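Local coordinates for protein protocadherin gamma-B3 (Homo sapiens, PDB 5K8R) that probably mediates calcium-dependent cell adhesion through its extracellular cadherin repeats and may help establish and maintain specific neuronal connections in the brain, at residues 392-397 with 402-407; 99-104 with 136-141; 249-254 with 269-274; 43-48 with 89-94. All blocks are in the same frame, centred on the assembly; numbering follows the deposited sequence.

Contact 1 of 4, residues 392-397 with 402-407; sequences ITATDK and LSSSKT. With CA (calcium ion), chain E.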
loop_
_atom_site.group_PDB
_atom_site.type_symbol
_atom_site.label_atom_id
_atom_site.label_comp_id
_atom_site.label_asym_id
_atom_site.label_seq_id
_atom_site.Cartn_x
_atom_site.Cartn_y
_atom_site.Cartn_z
ATOM N N ILE A 392 -68.756 -5.983 -29.890
ATOM C CA ILE A 392 -68.430 -6.739 -28.686
ATOM C C ILE A 392 -67.431 -5.930 -27.873
ATOM O O ILE A 392 -66.452 -5.407 -28.421
ATOM C CB ILE A 392 -67.862 -8.125 -29.037
ATOM C CG1 ILE A 392 -68.843 -8.897 -29.920
ATOM C CG2 ILE A 392 -67.553 -8.908 -27.773
ATOM C CD1 ILE A 392 -70.178 -9.165 -29.263
ATOM N N THR A 393 -67.677 -5.819 -26.568
ATOM C CA THR A 393 -66.812 -5.058 -25.678
ATOM C C THR A 393 -66.235 -5.971 -24.608
ATOM O O THR A 393 -66.910 -6.889 -24.129
ATOM C CB THR A 393 -67.568 -3.897 -25.017
ATOM O OG1 THR A 393 -68.699 -4.405 -24.299
ATOM C CG2 THR A 393 -68.043 -2.903 -26.066
ATOM N N ALA A 394 -64.980 -5.718 -24.239
ATOM C CA ALA A 394 -64.299 -6.470 -23.194
ATOM C C ALA A 394 -63.648 -5.495 -22.227
ATOM O O ALA A 394 -62.992 -4.539 -22.654
ATOM C CB ALA A 394 -63.247 -7.418 -23.778
ATOM N N THR A 395 -63.829 -5.735 -20.930
ATOM C CA THR A 395 -63.277 -4.868 -19.898
ATOM C C THR A 395 -62.674 -5.728 -18.800
ATOM O O THR A 395 -63.316 -6.672 -18.331
ATOM C CB THR A 395 -64.355 -3.947 -19.313
ATOM O OG1 THR A 395 -64.990 -3.217 -20.370
ATOM C CG2 THR A 395 -63.742 -2.967 -18.323
ATOM N N ASP A 396 -61.449 -5.404 -18.391
ATOM C CA ASP A 396 -60.808 -6.146 -17.318
ATOM C C ASP A 396 -61.291 -5.635 -15.961
ATOM O O ASP A 396 -62.075 -4.687 -15.863
ATOM C CB ASP A 396 -59.286 -6.071 -17.442
ATOM C CG ASP A 396 -58.764 -4.645 -17.520
ATOM O OD1 ASP A 396 -59.429 -3.721 -17.009
ATOM O OD2 ASP A 396 -57.672 -4.450 -18.093
ATOM N N LYS A 397 -60.811 -6.273 -14.893
ATOM C CA LYS A 397 -61.201 -5.930 -13.532
ATOM C C LYS A 397 -60.059 -5.279 -12.757
ATOM O O LYS A 397 -59.946 -5.454 -11.541
ATOM C CB LYS A 397 -61.709 -7.170 -12.796
ATOM C CG LYS A 397 -62.791 -7.931 -13.545
ATOM C CD LYS A 397 -63.343 -9.077 -12.711
ATOM C CE LYS A 397 -64.279 -9.952 -13.529
ATOM N NZ LYS A 397 -65.383 -9.167 -14.147
ATOM N N LEU A 402 -59.333 -1.315 -17.813
ATOM C CA LEU A 402 -59.107 -1.057 -19.227
ATOM C C LEU A 402 -60.080 -1.884 -20.054
ATOM O O LEU A 402 -60.558 -2.935 -19.615
ATOM C CB LEU A 402 -57.663 -1.376 -19.639
ATOM C CG LEU A 402 -56.594 -0.313 -19.367
ATOM C CD1 LEU A 402 -56.296 -0.180 -17.881
ATOM C CD2 LEU A 402 -55.324 -0.624 -20.143
ATOM N N SER A 403 -60.370 -1.403 -21.260
ATOM C CA SER A 403 -61.378 -2.031 -22.099
ATOM C C SER A 403 -60.976 -1.903 -23.562
ATOM O O SER A 403 -60.045 -1.175 -23.915
ATOM C CB SER A 403 -62.759 -1.411 -21.865
ATOM O OG SER A 403 -62.750 -0.025 -22.157
ATOM N N SER A 404 -61.700 -2.629 -24.411
ATOM C CA SER A 404 -61.511 -2.571 -25.852
ATOM C C SER A 404 -62.785 -3.059 -26.525
ATOM O O SER A 404 -63.553 -3.832 -25.942
ATOM C CB SER A 404 -60.307 -3.408 -26.302
ATOM O OG SER A 404 -60.494 -4.779 -25.997
ATOM N N SER A 405 -62.999 -2.601 -27.756
ATOM C CA SER A 405 -64.183 -2.948 -28.526
ATOM C C SER A 405 -63.771 -3.499 -29.882
ATOM O O SER A 405 -62.709 -3.163 -30.412
ATOM C CB SER A 405 -65.108 -1.737 -28.726
ATOM O OG SER A 405 -65.548 -1.215 -27.485
ATOM N N LYS A 406 -64.627 -4.352 -30.440
ATOM C CA LYS A 406 -64.419 -4.875 -31.784
ATOM C C LYS A 406 -65.776 -5.124 -32.421
ATOM O O LYS A 406 -66.620 -5.812 -31.840
ATOM C CB LYS A 406 -63.584 -6.160 -31.762
ATOM C CG LYS A 406 -63.226 -6.689 -33.139
ATOM C CD LYS A 406 -62.113 -7.722 -33.063
ATOM C CE LYS A 406 -60.792 -7.080 -32.673
ATOM N NZ LYS A 406 -60.324 -6.106 -33.699
ATOM N N THR A 407 -65.980 -4.561 -33.609
ATOM C CA THR A 407 -67.260 -4.616 -34.304
ATOM C C THR A 407 -67.131 -5.475 -35.554
ATOM O O THR A 407 -66.225 -5.265 -36.368
ATOM C CB THR A 407 -67.738 -3.211 -34.677
ATOM O OG1 THR A 407 -67.928 -2.438 -33.486
ATOM C CG2 THR A 407 -69.048 -3.278 -35.447
HETATM CA CA CA E . -55.433 -5.967 -18.176
#

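Contact 2 of 4, residues 99-104 with 136-141; sequences NPPTFS and SLQQYY. With CA (calcium ion), chain B.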
loop_
_atom_site.group_PDB
_atom_site.type_symbol
_atom_site.label_atom_id
_atom_site.label_comp_id
_atom_site.label_asym_id
_atom_site.label_seq_id
_atom_site.Cartn_x
_atom_site.Cartn_y
_atom_site.Cartn_z
ATOM N N ASN A 99 28.254 15.740 33.425
ATOM C CA ASN A 99 27.445 15.919 32.232
ATOM C C ASN A 99 26.381 14.826 32.183
ATOM O O ASN A 99 26.711 13.635 32.320
ATOM C CB ASN A 99 28.306 15.875 30.965
ATOM C CG ASN A 99 29.141 17.124 30.785
ATOM O OD1 ASN A 99 30.370 17.074 30.821
ATOM N ND2 ASN A 99 28.475 18.256 30.582
ATOM N N PRO A 100 25.115 15.179 31.998
ATOM C CA PRO A 100 24.074 14.161 31.889
ATOM C C PRO A 100 24.003 13.615 30.476
ATOM O O PRO A 100 24.474 14.262 29.528
ATOM C CB PRO A 100 22.798 14.935 32.249
ATOM C CG PRO A 100 23.077 16.314 31.745
ATOM C CD PRO A 100 24.560 16.543 31.952
ATOM N N PRO A 101 23.434 12.428 30.291
ATOM C CA PRO A 101 23.168 11.948 28.932
ATOM C C PRO A 101 22.119 12.813 28.254
ATOM O O PRO A 101 21.406 13.593 28.890
ATOM C CB PRO A 101 22.661 10.517 29.148
ATOM C CG PRO A 101 22.134 10.514 30.548
ATOM C CD PRO A 101 23.018 11.454 31.315
ATOM N N THR A 102 22.030 12.670 26.933
ATOM C CA THR A 102 21.101 13.479 26.162
ATOM C C THR A 102 20.631 12.703 24.941
ATOM O O THR A 102 21.379 11.910 24.364
ATOM C CB THR A 102 21.736 14.809 25.729
ATOM O OG1 THR A 102 20.859 15.490 24.823
ATOM C CG2 THR A 102 23.075 14.569 25.048
ATOM N N PHE A 103 19.378 12.933 24.566
ATOM C CA PHE A 103 18.819 12.437 23.319
ATOM C C PHE A 103 18.737 13.571 22.303
ATOM O O PHE A 103 18.711 14.753 22.655
ATOM C CB PHE A 103 17.433 11.826 23.539
ATOM C CG PHE A 103 17.460 10.490 24.227
ATOM C CD1 PHE A 103 17.236 10.391 25.590
ATOM C CD2 PHE A 103 17.707 9.331 23.508
ATOM C CE1 PHE A 103 17.258 9.162 26.224
ATOM C CE2 PHE A 103 17.731 8.099 24.135
ATOM C CZ PHE A 103 17.507 8.014 25.495
ATOM N N SER A 104 18.699 13.192 21.023
ATOM C CA SER A 104 18.688 14.194 19.960
ATOM C C SER A 104 17.415 15.029 19.996
ATOM O O SER A 104 17.457 16.247 19.786
ATOM C CB SER A 104 18.846 13.516 18.600
ATOM O OG SER A 104 20.072 12.811 18.522
ATOM N N SER A 136 30.068 7.888 31.065
ATOM C CA SER A 136 29.272 7.921 29.848
ATOM C C SER A 136 28.645 6.578 29.505
ATOM O O SER A 136 27.863 6.505 28.551
ATOM C CB SER A 136 30.124 8.395 28.662
ATOM O OG SER A 136 31.213 7.520 28.435
ATOM N N LEU A 137 28.968 5.520 30.246
ATOM C CA LEU A 137 28.353 4.218 30.021
ATOM C C LEU A 137 26.883 4.283 30.414
ATOM O O LEU A 137 26.555 4.526 31.581
ATOM C CB LEU A 137 29.083 3.145 30.826
ATOM C CG LEU A 137 28.953 1.703 30.336
ATOM C CD1 LEU A 137 29.570 1.550 28.954
ATOM C CD2 LEU A 137 29.600 0.744 31.323
ATOM N N GLN A 138 25.999 4.071 29.446
ATOM C CA GLN A 138 24.576 4.304 29.632
ATOM C C GLN A 138 23.834 3.018 29.976
ATOM O O GLN A 138 24.265 1.908 29.653
ATOM C CB GLN A 138 23.965 4.937 28.379
ATOM C CG GLN A 138 24.582 6.269 27.996
ATOM C CD GLN A 138 24.535 7.280 29.125
ATOM O OE1 GLN A 138 23.559 7.351 29.871
ATOM N NE2 GLN A 138 25.597 8.063 29.260
ATOM N N GLN A 139 22.698 3.194 30.644
ATOM C CA GLN A 139 21.775 2.114 30.967
ATOM C C GLN A 139 20.378 2.591 30.608
ATOM O O GLN A 139 19.933 3.633 31.099
ATOM C CB GLN A 139 21.859 1.733 32.448
ATOM C CG GLN A 139 21.300 0.360 32.771
ATOM C CD GLN A 139 22.341 -0.732 32.647
ATOM O OE1 GLN A 139 22.017 -1.887 32.370
ATOM N NE2 GLN A 139 23.602 -0.374 32.862
ATOM N N TYR A 140 19.695 1.842 29.748
ATOM C CA TYR A 140 18.413 2.262 29.202
ATOM C C TYR A 140 17.272 1.495 29.854
ATOM O O TYR A 140 17.383 0.293 30.115
ATOM C CB TYR A 140 18.381 2.065 27.685
ATOM C CG TYR A 140 19.416 2.891 26.958
ATOM C CD1 TYR A 140 19.147 4.199 26.577
ATOM C CD2 TYR A 140 20.667 2.367 26.662
ATOM C CE1 TYR A 140 20.094 4.959 25.917
ATOM C CE2 TYR A 140 21.620 3.119 26.002
ATOM C CZ TYR A 140 21.328 4.415 25.632
ATOM O OH TYR A 140 22.272 5.168 24.974
ATOM N N TYR A 141 16.173 2.201 30.114
ATOM C CA TYR A 141 14.984 1.622 30.721
ATOM C C TYR A 141 13.754 2.131 29.989
ATOM O O TYR A 141 13.627 3.336 29.749
ATOM C CB TYR A 141 14.886 1.975 32.210
ATOM C CG TYR A 141 16.083 1.559 33.034
ATOM C CD1 TYR A 141 16.143 0.302 33.620
ATOM C CD2 TYR A 141 17.148 2.428 33.233
ATOM C CE1 TYR A 141 17.234 -0.081 34.376
ATOM C CE2 TYR A 141 18.243 2.054 33.988
ATOM C CZ TYR A 141 18.281 0.799 34.558
ATOM O OH TYR A 141 19.366 0.419 35.312
HETATM CA CA CA B . 27.664 11.462 32.197
#

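Contact 3 of 4, residues 249-254 with 269-274; sequences YAFINI and GELTTI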
loop_
_atom_site.group_PDB
_atom_site.type_symbol
_atom_site.label_atom_id
_atom_site.label_comp_id
_atom_site.label_asym_id
_atom_site.label_seq_id
_atom_site.Cartn_x
_atom_site.Cartn_y
_atom_site.Cartn_z
ATOM N N TYR A 249 -18.150 -1.089 -5.844
ATOM C CA TYR A 249 -19.205 -2.072 -6.023
ATOM C C TYR A 249 -19.404 -2.355 -7.506
ATOM O O TYR A 249 -19.226 -1.475 -8.352
ATOM C CB TYR A 249 -20.522 -1.584 -5.414
ATOM C CG TYR A 249 -20.425 -1.141 -3.973
ATOM C CD1 TYR A 249 -20.633 -2.039 -2.935
ATOM C CD2 TYR A 249 -20.135 0.178 -3.649
ATOM C CE1 TYR A 249 -20.551 -1.637 -1.615
ATOM C CE2 TYR A 249 -20.051 0.590 -2.332
ATOM C CZ TYR A 249 -20.260 -0.321 -1.320
ATOM O OH TYR A 249 -20.176 0.083 -0.007
ATOM N N ALA A 250 -19.786 -3.592 -7.816
ATOM C CA ALA A 250 -20.015 -3.968 -9.203
ATOM C C ALA A 250 -20.917 -5.190 -9.257
ATOM O O ALA A 250 -20.963 -5.984 -8.316
ATOM C CB ALA A 250 -18.698 -4.250 -9.935
ATOM N N PHE A 251 -21.636 -5.325 -10.367
ATOM C CA PHE A 251 -22.419 -6.525 -10.619
ATOM C C PHE A 251 -21.508 -7.669 -11.049
ATOM O O PHE A 251 -20.431 -7.455 -11.613
ATOM C CB PHE A 251 -23.469 -6.267 -11.701
ATOM C CG PHE A 251 -24.618 -5.412 -11.246
ATOM C CD1 PHE A 251 -25.041 -5.436 -9.928
ATOM C CD2 PHE A 251 -25.278 -4.587 -12.142
ATOM C CE1 PHE A 251 -26.102 -4.655 -9.513
ATOM C CE2 PHE A 251 -26.338 -3.802 -11.731
ATOM C CZ PHE A 251 -26.752 -3.837 -10.414
ATOM N N ILE A 252 -21.945 -8.896 -10.769
ATOM C CA ILE A 252 -21.230 -10.092 -11.196
ATOM C C ILE A 252 -22.223 -11.072 -11.805
ATOM O O ILE A 252 -23.400 -11.108 -11.431
ATOM C CB ILE A 252 -20.454 -10.760 -10.039
ATOM C CG1 ILE A 252 -21.409 -11.177 -8.920
ATOM C CG2 ILE A 252 -19.367 -9.834 -9.511
ATOM C CD1 ILE A 252 -20.739 -11.933 -7.799
ATOM N N ASN A 253 -21.733 -11.867 -12.760
ATOM C CA ASN A 253 -22.535 -12.891 -13.434
ATOM C C ASN A 253 -23.811 -12.299 -14.029
ATOM O O ASN A 253 -24.875 -12.920 -14.022
ATOM C CB ASN A 253 -22.863 -14.046 -12.485
ATOM C CG ASN A 253 -21.635 -14.841 -12.092
ATOM O OD1 ASN A 253 -20.806 -15.179 -12.935
ATOM N ND2 ASN A 253 -21.509 -15.138 -10.804
ATOM N N ILE A 254 -23.701 -11.087 -14.552
ATOM C CA ILE A 254 -24.857 -10.370 -15.072
ATOM C C ILE A 254 -25.007 -10.672 -16.556
ATOM O O ILE A 254 -24.035 -10.972 -17.257
ATOM C CB ILE A 254 -24.732 -8.854 -14.805
ATOM C CG1 ILE A 254 -26.119 -8.228 -14.691
ATOM C CG2 ILE A 254 -23.918 -8.167 -15.893
ATOM C CD1 ILE A 254 -26.998 -8.926 -13.684
ATOM N N GLY A 269 -22.607 2.936 -4.557
ATOM C CA GLY A 269 -23.280 1.661 -4.410
ATOM C C GLY A 269 -24.776 1.729 -4.584
ATOM O O GLY A 269 -25.475 0.765 -4.259
ATOM N N GLU A 270 -25.287 2.848 -5.085
ATOM C CA GLU A 270 -26.717 3.020 -5.276
ATOM C C GLU A 270 -27.156 2.330 -6.559
ATOM O O GLU A 270 -26.611 2.595 -7.635
ATOM C CB GLU A 270 -27.071 4.506 -5.327
ATOM C CG GLU A 270 -28.535 4.771 -5.624
ATOM C CD GLU A 270 -28.851 6.246 -5.743
ATOM O OE1 GLU A 270 -28.014 7.075 -5.328
ATOM O OE2 GLU A 270 -29.938 6.579 -6.258
ATOM N N LEU A 271 -28.141 1.444 -6.444
ATOM C CA LEU A 271 -28.680 0.737 -7.596
ATOM C C LEU A 271 -29.822 1.546 -8.199
ATOM O O LEU A 271 -30.715 2.004 -7.479
ATOM C CB LEU A 271 -29.162 -0.658 -7.192
ATOM C CG LEU A 271 -29.007 -1.806 -8.194
ATOM C CD1 LEU A 271 -29.304 -3.132 -7.514
ATOM C CD2 LEU A 271 -29.913 -1.617 -9.399
ATOM N N THR A 272 -29.785 1.726 -9.516
ATOM C CA THR A 272 -30.816 2.448 -10.245
ATOM C C THR A 272 -31.206 1.649 -11.480
ATOM O O THR A 272 -30.563 0.661 -11.841
ATOM C CB THR A 272 -30.349 3.854 -10.652
ATOM O OG1 THR A 272 -29.145 3.755 -11.424
ATOM C CG2 THR A 272 -30.093 4.719 -9.423
ATOM N N THR A 273 -32.278 2.088 -12.129
ATOM C CA THR A 273 -32.723 1.491 -13.377
ATOM C C THR A 273 -32.301 2.366 -14.550
ATOM O O THR A 273 -32.232 3.592 -14.443
ATOM C CB THR A 273 -34.244 1.306 -13.393
ATOM O OG1 THR A 273 -34.885 2.587 -13.378
ATOM C CG2 THR A 273 -34.696 0.502 -12.183
ATOM N N ILE A 274 -32.005 1.718 -15.674
ATOM C CA ILE A 274 -31.703 2.420 -16.916
ATOM C C ILE A 274 -32.642 2.039 -18.048
ATOM O O ILE A 274 -32.624 2.705 -19.095
ATOM C CB ILE A 274 -30.236 2.202 -17.349
ATOM C CG1 ILE A 274 -29.964 0.717 -17.595
ATOM C CG2 ILE A 274 -29.283 2.759 -16.305
ATOM C CD1 ILE A 274 -28.528 0.415 -17.965
#

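Contact 4 of 4, residues 43-48 with 89-94; sequences KFFTVS and VTVLIQ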
loop_
_atom_site.group_PDB
_atom_site.type_symbol
_atom_site.label_atom_id
_atom_site.label_comp_id
_atom_site.label_asym_id
_atom_site.label_seq_id
_atom_site.Cartn_x
_atom_site.Cartn_y
_atom_site.Cartn_z
ATOM N N LYS A 43 46.593 28.871 29.586
ATOM C CA LYS A 43 46.796 29.335 30.959
ATOM C C LYS A 43 46.017 28.434 31.920
ATOM O O LYS A 43 45.011 28.819 32.518
ATOM C CB LYS A 43 46.371 30.790 31.097
ATOM C CG LYS A 43 47.001 31.736 30.086
ATOM C CD LYS A 43 48.392 32.171 30.515
ATOM C CE LYS A 43 48.925 33.267 29.607
ATOM N NZ LYS A 43 50.193 33.852 30.124
ATOM N N PHE A 44 46.508 27.204 32.064
ATOM C CA PHE A 44 45.862 26.209 32.912
ATOM C C PHE A 44 46.495 26.090 34.292
ATOM O O PHE A 44 45.783 25.863 35.275
ATOM C CB PHE A 44 45.874 24.840 32.223
ATOM C CG PHE A 44 44.842 24.699 31.138
ATOM C CD1 PHE A 44 43.607 25.313 31.261
ATOM C CD2 PHE A 44 45.106 23.958 29.999
ATOM C CE1 PHE A 44 42.652 25.188 30.267
ATOM C CE2 PHE A 44 44.157 23.831 29.002
ATOM C CZ PHE A 44 42.928 24.447 29.136
ATOM N N PHE A 45 47.814 26.238 34.392
ATOM C CA PHE A 45 48.520 26.123 35.659
ATOM C C PHE A 45 49.474 27.295 35.826
ATOM O O PHE A 45 49.931 27.889 34.846
ATOM C CB PHE A 45 49.309 24.808 35.753
ATOM C CG PHE A 45 48.488 23.583 35.475
ATOM C CD1 PHE A 45 48.497 22.998 34.219
ATOM C CD2 PHE A 45 47.711 23.015 36.469
ATOM C CE1 PHE A 45 47.742 21.868 33.961
ATOM C CE2 PHE A 45 46.956 21.886 36.218
ATOM C CZ PHE A 45 46.971 21.312 34.962
ATOM N N THR A 46 49.773 27.623 37.082
ATOM C CA THR A 46 50.779 28.623 37.410
ATOM C C THR A 46 51.646 28.100 38.544
ATOM O O THR A 46 51.158 27.414 39.446
ATOM C CB THR A 46 50.151 29.971 37.815
ATOM O OG1 THR A 46 49.135 29.754 38.802
ATOM C CG2 THR A 46 49.544 30.673 36.607
ATOM N N VAL A 47 52.934 28.418 38.487
ATOM C CA VAL A 47 53.879 28.031 39.529
ATOM C C VAL A 47 54.015 29.194 40.503
ATOM O O VAL A 47 54.302 30.325 40.096
ATOM C CB VAL A 47 55.241 27.644 38.933
ATOM C CG1 VAL A 47 56.219 27.285 40.033
ATOM C CG2 VAL A 47 55.081 26.485 37.956
ATOM N N SER A 48 53.791 28.928 41.781
ATOM C CA SER A 48 53.980 29.945 42.810
ATOM C C SER A 48 55.473 30.178 43.004
ATOM O O SER A 48 56.159 29.283 43.512
ATOM C CB SER A 48 53.324 29.509 44.122
ATOM O OG SER A 48 51.931 29.765 44.109
ATOM N N VAL A 89 56.681 18.630 32.607
ATOM C CA VAL A 89 55.636 18.264 33.554
ATOM C C VAL A 89 54.420 17.801 32.767
ATOM O O VAL A 89 54.019 18.452 31.794
ATOM C CB VAL A 89 55.269 19.435 34.484
ATOM C CG1 VAL A 89 54.231 18.995 35.507
ATOM C CG2 VAL A 89 56.508 19.982 35.175
ATOM N N THR A 90 53.843 16.677 33.182
ATOM C CA THR A 90 52.605 16.170 32.611
ATOM C C THR A 90 51.567 16.032 33.716
ATOM O O THR A 90 51.869 15.531 34.803
ATOM C CB THR A 90 52.818 14.822 31.909
ATOM O OG1 THR A 90 53.394 13.889 32.828
ATOM C CG2 THR A 90 53.755 14.984 30.726
ATOM N N VAL A 91 50.349 16.490 33.439
ATOM C CA VAL A 91 49.261 16.487 34.411
ATOM C C VAL A 91 48.093 15.728 33.799
ATOM O O VAL A 91 47.505 16.175 32.806
ATOM C CB VAL A 91 48.838 17.906 34.814
ATOM C CG1 VAL A 91 47.736 17.851 35.863
ATOM C CG2 VAL A 91 50.033 18.694 35.328
ATOM N N LEU A 92 47.733 14.609 34.420
ATOM C CA LEU A 92 46.603 13.807 33.972
ATOM C C LEU A 92 45.324 14.433 34.526
ATOM O O LEU A 92 45.232 14.724 35.719
ATOM C CB LEU A 92 46.740 12.363 34.453
ATOM C CG LEU A 92 45.582 11.422 34.113
ATOM C CD1 LEU A 92 45.441 11.268 32.606
ATOM C CD2 LEU A 92 45.776 10.068 34.778
ATOM N N ILE A 93 44.344 14.642 33.655
ATOM C CA ILE A 93 43.077 15.253 34.037
ATOM C C ILE A 93 42.033 14.148 34.127
ATOM O O ILE A 93 41.583 13.617 33.106
ATOM C CB ILE A 93 42.653 16.344 33.044
ATOM C CG1 ILE A 93 43.714 17.445 32.980
ATOM C CG2 ILE A 93 41.300 16.919 33.427
ATOM C CD1 ILE A 93 44.027 18.072 34.321
ATOM N N GLN A 94 41.645 13.804 35.351
ATOM C CA GLN A 94 40.649 12.765 35.566
ATOM C C GLN A 94 39.253 13.278 35.228
ATOM O O GLN A 94 38.957 14.470 35.344
ATOM C CB GLN A 94 40.694 12.280 37.015
ATOM C CG GLN A 94 42.051 11.745 37.443
ATOM C CD GLN A 94 42.190 11.642 38.950
ATOM O OE1 GLN A 94 41.421 12.249 39.697
ATOM N NE2 GLN A 94 43.173 10.873 39.403
#

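Contact 1 of 4, residues 392-397 with 402-407
Thr395 lays its branched side chain along Ser403, with OG1 3.2 Å from Ser403 CB and CG2 3.4 Å from Leu402 O. The two residues form a non-hydrogen-bonded pair of the antiparallel β-hairpin that ends the fourth cadherin repeat, its strand axes 4.7 Å apart. With CG2 anti to the backbone N (chi1 -55°), OG1 comes to rest by Ser403 and CG2 by the Leu402 carbonyl. An alanine here would lose both branches and would probably leave the CB of Ser403 and the carbonyl of Leu402 less well covered. At the next non-hydrogen-bonded pair Thr393 is turned differently: its CG2 lies 3.3 Å from Ser405 OG, while its hydroxyl is bonded to Gln355 O. Small and β-branched side chains suit these pairs, whose CA atoms come closer than in the hydrogen-bonded ones. Between them, Ala394 N to Ser404 O and Ser404 N to Ala394 O are both 2.9 Å. Ser404 OG turns to Pro315 O. At the loop end, Asp396 takes the backbone N of Leu402 on the syn side of OD1. A carboxylate suits this place because its second oxygen remains for a metal shared with Asn311, Asn313, Asp343, Asp345 and Asn349: Asp396 OD2 lies 2.7 Å from the calcium ion.

Contact 2 of 4, residues 99-104 with 136-141
Pro101 rests on the amide of Gln138, and Phe103 meets Tyr140, where the linker after the first cadherin repeat lies against strand 138-142, the third strand of the second. Residues 99-101 close the calcium-binding DXNDNXP motif, of which Pro101 is the last residue. The van der Waals contacts come first. Pro101 CB is 3.4 Å and CG 3.5 Å from Gln138 OE1, the ring and the amide chain crossing at a slant. Farther along, Phe103 CZ comes within 4.0 Å of Tyr140 CE1, approaching the edge of the tyrosine ring close to its plane. Between the two segments no hydrogen bond forms, so rigid proline and broad aromatic rings suit a contact made by surface fit; the linker's bonds go elsewhere, as from Thr102 to Gln128. Polar bonds also fix the partners. Gln138 bends at its second torsion (chi2 -55°), bringing NE2 back to a weak bond of 2.8 Å with Ser136 O; the same nitrogen is bonded to Asp129, itself a calcium ligand. Tyr140 OH is held by Ser126 OG and Ala127 N, which fixes the far end of its ring. Metal coordination completes the account: with Asn97, Asp129, Asp131, Asn135 and Asp186 as fellow ligands, Asn99 O binds the calcium ion at 2.4 Å.

Contact 3 of 4, residues 249-254 with 269-274
Tyr249 and Gly269 bring their CA atoms to 5.8 Å, the nearest backbone approach of the two segments, yet no hydrogen bond joins strand 249-252 to strand 270-273. The ring of Tyr249 does the touching: its CD2 lies 3.6 Å from Gly269 CA. Gly269 has a positive phi (70°), a backbone shape that glycine adopts easily, and a CB placed there would come within about 3.0 Å of Tyr249 CD2, so glycine also suits the close approach of the ring. A serine in place of Tyr249 would probably open a gap beside Gly269 and leave Ala236 N without the phenolic oxygen that now bonds to it. The strands belong to the two facing sheets of the cadherin β-sandwich in the third repeat, and their side chains meet in its interior. There Phe251 and Leu271 cross at about a right angle, a long flat ring and a branched aliphatic chain bridging sheets whose backbones stand apart. The leucine's branch point meets the phenylalanine end-on, CG 3.8 Å from Phe251 CZ in the plane of the ring, with CD1 at 3.9 Å from the same carbon. Leu264 touches both aromatic rings, and Val303 lies against Leu271. Where the chain turns out of the first strand, Asn253 OD1 accepts a hydrogen bond from the backbone N of Ser126 of the second subunit.

Contact 4 of 4, residues 43-48 with 89-94
Phe45 opens the short strand 45-47 and reaches across the sandwich of the first cadherin repeat to Val91 on strand 85-94, in the facing sheet. Its CG sits beside the backbone N, anti to the carbonyl carbon (chi1 -53°), and the ring points inward to meet the valine from the opposite direction. Both Val91 methyls touch the far end of the ring: CG1 is 3.7 Å and CG2 4.0 Å from Phe45 CZ, CG2 lying over one ring face. Ile93, two residues along the same strand, offers CD1 near the plane of the ring at its edge, 4.4 Å from Phe45 CZ. Phe76 meets the ring too, with the planes about 30° apart, and Ile7, Leu54 and Ile60 also touch it. Phenylalanine suits the place because the backbones stay well apart, the CA atoms of Phe45 and Val91 being 9.7 Å from each other. Next comes Thr46, whose backbone bonds to Leu55 and ties the strand into its own sheet. Val47 then sets its side chain against Leu54. Between the two segments only carbon meets carbon, with no hydrogen bond, so the attraction is dispersive and hydrophobic, and it depends on close fit rather than on bond direction.

The four contacts follow one another along a rod of cadherin repeats, contact 4 near the amino-terminal end and contact 1 near the other, their centres about 130 Å apart. Contacts 4 and 2 are the closest pair, with nearest atoms about 10 Å apart, yet they do not touch: calcium-binding linker residues lie between them. Contacts 2 and 1 each supply one ligand, a backbone carbonyl and a carboxylate respectively, to corresponding calcium sites at two different junctions between repeats. Contacts 3 and 4 bind no metal themselves and join the facing sheets inside a repeat, although the Tyr249 side chain is about 12 Å, and that of Ile93 about 8 Å, from a calcium ion.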